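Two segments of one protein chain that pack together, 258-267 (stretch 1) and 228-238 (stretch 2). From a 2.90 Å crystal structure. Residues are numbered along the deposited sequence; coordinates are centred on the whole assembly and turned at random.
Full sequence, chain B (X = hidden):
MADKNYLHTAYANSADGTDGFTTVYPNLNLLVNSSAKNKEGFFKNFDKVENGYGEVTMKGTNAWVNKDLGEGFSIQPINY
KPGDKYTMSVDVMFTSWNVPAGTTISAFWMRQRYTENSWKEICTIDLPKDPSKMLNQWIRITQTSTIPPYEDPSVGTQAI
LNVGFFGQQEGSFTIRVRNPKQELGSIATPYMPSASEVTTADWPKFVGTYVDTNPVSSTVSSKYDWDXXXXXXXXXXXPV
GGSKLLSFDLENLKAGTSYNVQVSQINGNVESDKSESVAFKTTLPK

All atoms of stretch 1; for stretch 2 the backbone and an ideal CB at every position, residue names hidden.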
# COMPACT_ATOMS: atom_id res chain seq x y z
N SER B 258 -14.33 21.65 -49.44
CA SER B 258 -14.51 20.28 -48.96
C SER B 258 -15.68 20.28 -48.01
O SER B 258 -15.84 21.22 -47.24
CB SER B 258 -13.27 19.81 -48.21
OG SER B 258 -12.06 19.98 -48.93
N TYR B 259 -16.46 19.19 -48.01
CA TYR B 259 -17.60 19.02 -47.11
C TYR B 259 -17.64 17.59 -46.57
O TYR B 259 -17.06 16.69 -47.19
CB TYR B 259 -18.91 19.31 -47.85
CG TYR B 259 -19.17 20.78 -48.10
CD1 TYR B 259 -19.74 21.58 -47.12
CD2 TYR B 259 -18.89 21.36 -49.34
CE1 TYR B 259 -19.99 22.93 -47.35
CE2 TYR B 259 -19.15 22.71 -49.58
CZ TYR B 259 -19.67 23.50 -48.57
OH TYR B 259 -19.89 24.85 -48.74
N ASN B 260 -18.33 17.38 -45.42
CA ASN B 260 -18.58 16.05 -44.85
C ASN B 260 -20.06 15.93 -44.58
O ASN B 260 -20.68 16.83 -44.02
CB ASN B 260 -17.89 15.80 -43.55
CG ASN B 260 -16.42 15.85 -43.55
OD1 ASN B 260 -15.75 14.92 -44.02
ND2 ASN B 260 -15.93 16.81 -42.79
N VAL B 261 -20.61 14.79 -44.93
CA VAL B 261 -22.02 14.48 -44.77
C VAL B 261 -22.14 13.10 -44.14
O VAL B 261 -21.35 12.19 -44.42
CB VAL B 261 -22.85 14.65 -46.09
CG1 VAL B 261 -22.21 13.95 -47.26
CG2 VAL B 261 -24.32 14.23 -45.94
N GLN B 262 -23.07 13.00 -43.22
CA GLN B 262 -23.44 11.78 -42.51
C GLN B 262 -24.97 11.85 -42.35
O GLN B 262 -25.52 12.96 -42.32
CB GLN B 262 -22.67 11.63 -41.19
CG GLN B 262 -22.66 12.86 -40.31
CD GLN B 262 -21.80 12.75 -39.08
OE1 GLN B 262 -21.16 11.72 -38.81
NE2 GLN B 262 -21.82 13.82 -38.28
N VAL B 263 -25.64 10.68 -42.40
CA VAL B 263 -27.11 10.58 -42.31
C VAL B 263 -27.47 9.69 -41.13
O VAL B 263 -26.74 8.76 -40.81
CB VAL B 263 -27.73 10.02 -43.62
CG1 VAL B 263 -29.26 9.99 -43.57
CG2 VAL B 263 -27.23 10.77 -44.86
N SER B 264 -28.61 9.97 -40.49
CA SER B 264 -29.18 9.14 -39.43
C SER B 264 -30.61 8.74 -39.84
O SER B 264 -31.16 9.34 -40.78
CB SER B 264 -29.17 9.88 -38.11
OG SER B 264 -30.23 10.81 -38.08
N GLN B 265 -31.20 7.74 -39.18
CA GLN B 265 -32.57 7.30 -39.46
C GLN B 265 -33.46 7.72 -38.30
O GLN B 265 -33.08 7.58 -37.14
CB GLN B 265 -32.65 5.77 -39.64
CG GLN B 265 -34.03 5.27 -40.05
CD GLN B 265 -34.26 3.79 -39.85
OE1 GLN B 265 -33.34 2.98 -39.96
NE2 GLN B 265 -35.51 3.41 -39.61
N ILE B 266 -34.66 8.21 -38.64
CA ILE B 266 -35.69 8.63 -37.69
C ILE B 266 -36.84 7.62 -37.70
O ILE B 266 -37.23 7.11 -38.76
CB ILE B 266 -36.16 10.07 -37.99
CG1 ILE B 266 -34.97 11.04 -38.14
CG2 ILE B 266 -37.22 10.57 -36.98
CD1 ILE B 266 -34.04 11.23 -36.95
N ASN B 267 -37.35 7.32 -36.51
CA ASN B 267 -38.43 6.35 -36.32
C ASN B 267 -39.26 6.80 -35.11
O ASN B 267 -39.24 6.15 -34.06
CB ASN B 267 -37.80 4.97 -36.12
CG ASN B 267 -38.72 3.79 -36.19
OD1 ASN B 267 -38.67 3.01 -37.14
ND2 ASN B 267 -39.46 3.56 -35.11
N UNK B 228 -43.70 12.04 -43.71
CA UNK B 228 -43.03 11.94 -42.42
C UNK B 228 -41.58 11.58 -42.72
O UNK B 228 -41.34 10.57 -43.39
CB UNK B 228 -43.70 10.91 -41.50
N UNK B 229 -40.62 12.42 -42.26
CA UNK B 229 -39.22 12.13 -42.55
C UNK B 229 -38.74 10.88 -41.85
O UNK B 229 -39.04 10.69 -40.66
CB UNK B 229 -38.34 13.31 -42.15
N UNK B 230 -38.02 10.03 -42.59
CA UNK B 230 -37.41 8.77 -42.15
C UNK B 230 -35.89 8.96 -42.00
O UNK B 230 -35.24 8.08 -41.42
CB UNK B 230 -37.72 7.64 -43.14
N UNK B 231 -35.30 10.08 -42.51
CA UNK B 231 -33.85 10.32 -42.41
C UNK B 231 -33.48 11.77 -42.10
O UNK B 231 -34.21 12.68 -42.45
CB UNK B 231 -33.17 9.91 -43.72
N UNK B 232 -32.32 11.98 -41.42
CA UNK B 232 -31.82 13.31 -41.07
C UNK B 232 -30.43 13.45 -41.62
O UNK B 232 -29.58 12.60 -41.35
CB UNK B 232 -31.83 13.54 -39.56
N UNK B 233 -30.22 14.50 -42.44
CA UNK B 233 -28.96 14.76 -43.13
C UNK B 233 -28.19 15.85 -42.43
O UNK B 233 -28.71 16.95 -42.24
CB UNK B 233 -29.21 15.14 -44.59
N UNK B 234 -26.97 15.51 -41.99
CA UNK B 234 -26.01 16.34 -41.25
C UNK B 234 -24.86 16.73 -42.16
O UNK B 234 -24.11 15.87 -42.62
CB UNK B 234 -25.48 15.60 -40.02
N UNK B 235 -24.73 18.03 -42.44
CA UNK B 235 -23.63 18.53 -43.25
C UNK B 235 -22.73 19.21 -42.26
O UNK B 235 -23.17 20.13 -41.56
CB UNK B 235 -24.08 19.47 -44.37
N UNK B 236 -21.49 18.69 -42.12
CA UNK B 236 -20.44 19.16 -41.22
C UNK B 236 -20.87 19.21 -39.77
O UNK B 236 -20.60 20.18 -39.08
CB UNK B 236 -19.97 20.55 -41.65
N UNK B 237 -21.58 18.18 -39.33
CA UNK B 237 -22.06 18.09 -37.96
C UNK B 237 -23.41 18.72 -37.66
O UNK B 237 -24.01 18.36 -36.64
CB UNK B 237 -21.02 18.73 -37.04
N UNK B 238 -23.90 19.66 -38.50
CA UNK B 238 -25.21 20.32 -38.26
C UNK B 238 -26.31 19.81 -39.24
O UNK B 238 -26.01 19.61 -40.43
CB UNK B 238 -25.06 21.84 -38.40

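Stretch 2 pairs antiparallel with stretch 1; because strand 231-235 is extended, its side chains alternate between the two faces of the sheet. Positions 228 and 229 have nothing of stretch 1 within 5.5 Å of CB, and many residues would serve. They are Glu 228 and Met 229.

At 230 CB points away from stretch 1, into space that suits a long polar chain. Its carbonyl O accepts from Ile 266 N (N to O, 2.8 Å). The residue is Lys 230, extended.

Position 231 faces the side of the sheet carrying Val 263 and Gln 265, its CB 3.9 Å from Val 263 CG1. A broad apolar or aromatic group would suit. Tyr 231 sets its CE1 3.9 Å from Gln 265 CG, and Tyr 231 OH accepts a weak hydrogen bond from Lys 230 NZ at 3.4 Å.

On the other face, the CB of 232 lies 3.5 Å from Ser 264 OG and 4.1 Å from Ile 266 CD1. A beta-branched residue or a long chain with an aliphatic stem could fit. Arg 232 lays one face of its guanidinium over Ile 266 CD1, with NH2 3.5 Å from that CD1. Its N and O both hydrogen-bond Ser 264.

Position 233 returns to the valine face, its CB 4.8 Å from Val 263 CG2 and 5.2 Å from Val 261 CG2. A medium aliphatic is the natural choice; Val 233 reaches both, CG1 to Val 261 CG2 at 3.9 Å and CG2 to Val 263 CG2 at 4.0 Å.

At 234 the backbone pairs with Gln 262 through two hydrogen bonds, and CB shares a face with Gln 262 and Ser 264. A large flat side chain could run along that row. Tyr 234 does so, presenting its ring edge to Ser 264 OG, which lies 3.7 Å from Tyr 234 CE1.

CB of 235 points to the face of Val 261, with the Tyr 259 ring within reach of a longer aliphatic chain. Leu 235 extends CD1 to 3.8 Å from Tyr 259 CD1.

Position 236 has positive phi (56°), which favours Asn, Asp or Gly, and Asn 260 N offers a donor. Asp 236 accepts it through OD1 (N to OD1, 3.1 Å), while its own N donates to Asn 260 O at 2.8 Å.

At 237 the backbone angles would jam a CB against the preceding carbonyl; Gly 237 completes the type I' turn. CB of 238 points away, leaving choice wide: Thr 238 closes the turn.

Stretch 2 (228-238) EMKYRVYLDGT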
# COMPACT_ATOMS: atom_id res chain seq x y z
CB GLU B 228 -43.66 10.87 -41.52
CG GLU B 228 -43.36 11.07 -40.04
CD GLU B 228 -43.64 9.93 -39.07
OE1 GLU B 228 -44.50 9.07 -39.37
OE2 GLU B 228 -43.02 9.93 -37.98
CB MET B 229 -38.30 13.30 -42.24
CG MET B 229 -38.75 14.60 -42.82
SD MET B 229 -37.40 15.79 -42.93
CE MET B 229 -36.77 15.79 -41.16
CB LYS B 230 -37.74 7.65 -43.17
CG LYS B 230 -37.55 6.20 -42.69
CD LYS B 230 -37.71 5.18 -43.85
CE LYS B 230 -37.32 3.75 -43.48
NZ LYS B 230 -37.33 2.83 -44.66
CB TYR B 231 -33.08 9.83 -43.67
CG TYR B 231 -33.40 8.40 -44.06
CD1 TYR B 231 -32.74 7.33 -43.47
CD2 TYR B 231 -34.40 8.12 -44.98
CE1 TYR B 231 -33.05 6.01 -43.80
CE2 TYR B 231 -34.74 6.81 -45.30
CZ TYR B 231 -34.07 5.76 -44.71
OH TYR B 231 -34.41 4.47 -45.03
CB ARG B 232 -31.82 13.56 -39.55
CG ARG B 232 -32.17 14.99 -39.26
CD ARG B 232 -31.94 15.47 -37.84
NE ARG B 232 -32.78 14.88 -36.78
CZ ARG B 232 -34.11 14.90 -36.72
NH1 ARG B 232 -34.83 15.36 -37.73
NH2 ARG B 232 -34.73 14.39 -35.67
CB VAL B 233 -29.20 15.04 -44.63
CG1 VAL B 233 -27.92 15.48 -45.34
CG2 VAL B 233 -29.80 13.80 -45.31
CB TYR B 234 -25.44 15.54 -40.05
CG TYR B 234 -26.43 15.29 -38.94
CD1 TYR B 234 -27.33 14.23 -39.00
CD2 TYR B 234 -26.46 16.10 -37.81
CE1 TYR B 234 -28.25 13.99 -37.98
CE2 TYR B 234 -27.37 15.86 -36.78
CZ TYR B 234 -28.27 14.81 -36.87
OH TYR B 234 -29.18 14.62 -35.85
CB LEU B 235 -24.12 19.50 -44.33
CG LEU B 235 -23.04 20.15 -45.21
CD1 LEU B 235 -22.59 19.23 -46.35
CD2 LEU B 235 -23.52 21.48 -45.72
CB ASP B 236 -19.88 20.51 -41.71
CG ASP B 236 -19.07 20.40 -42.99
OD1 ASP B 236 -18.27 19.43 -43.09
OD2 ASP B 236 -19.18 21.32 -43.85
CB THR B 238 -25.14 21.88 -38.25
OG1 THR B 238 -24.69 22.41 -39.49
CG2 THR B 238 -24.32 22.43 -37.10
O HOH W 1 -21.91 15.98 -40.96
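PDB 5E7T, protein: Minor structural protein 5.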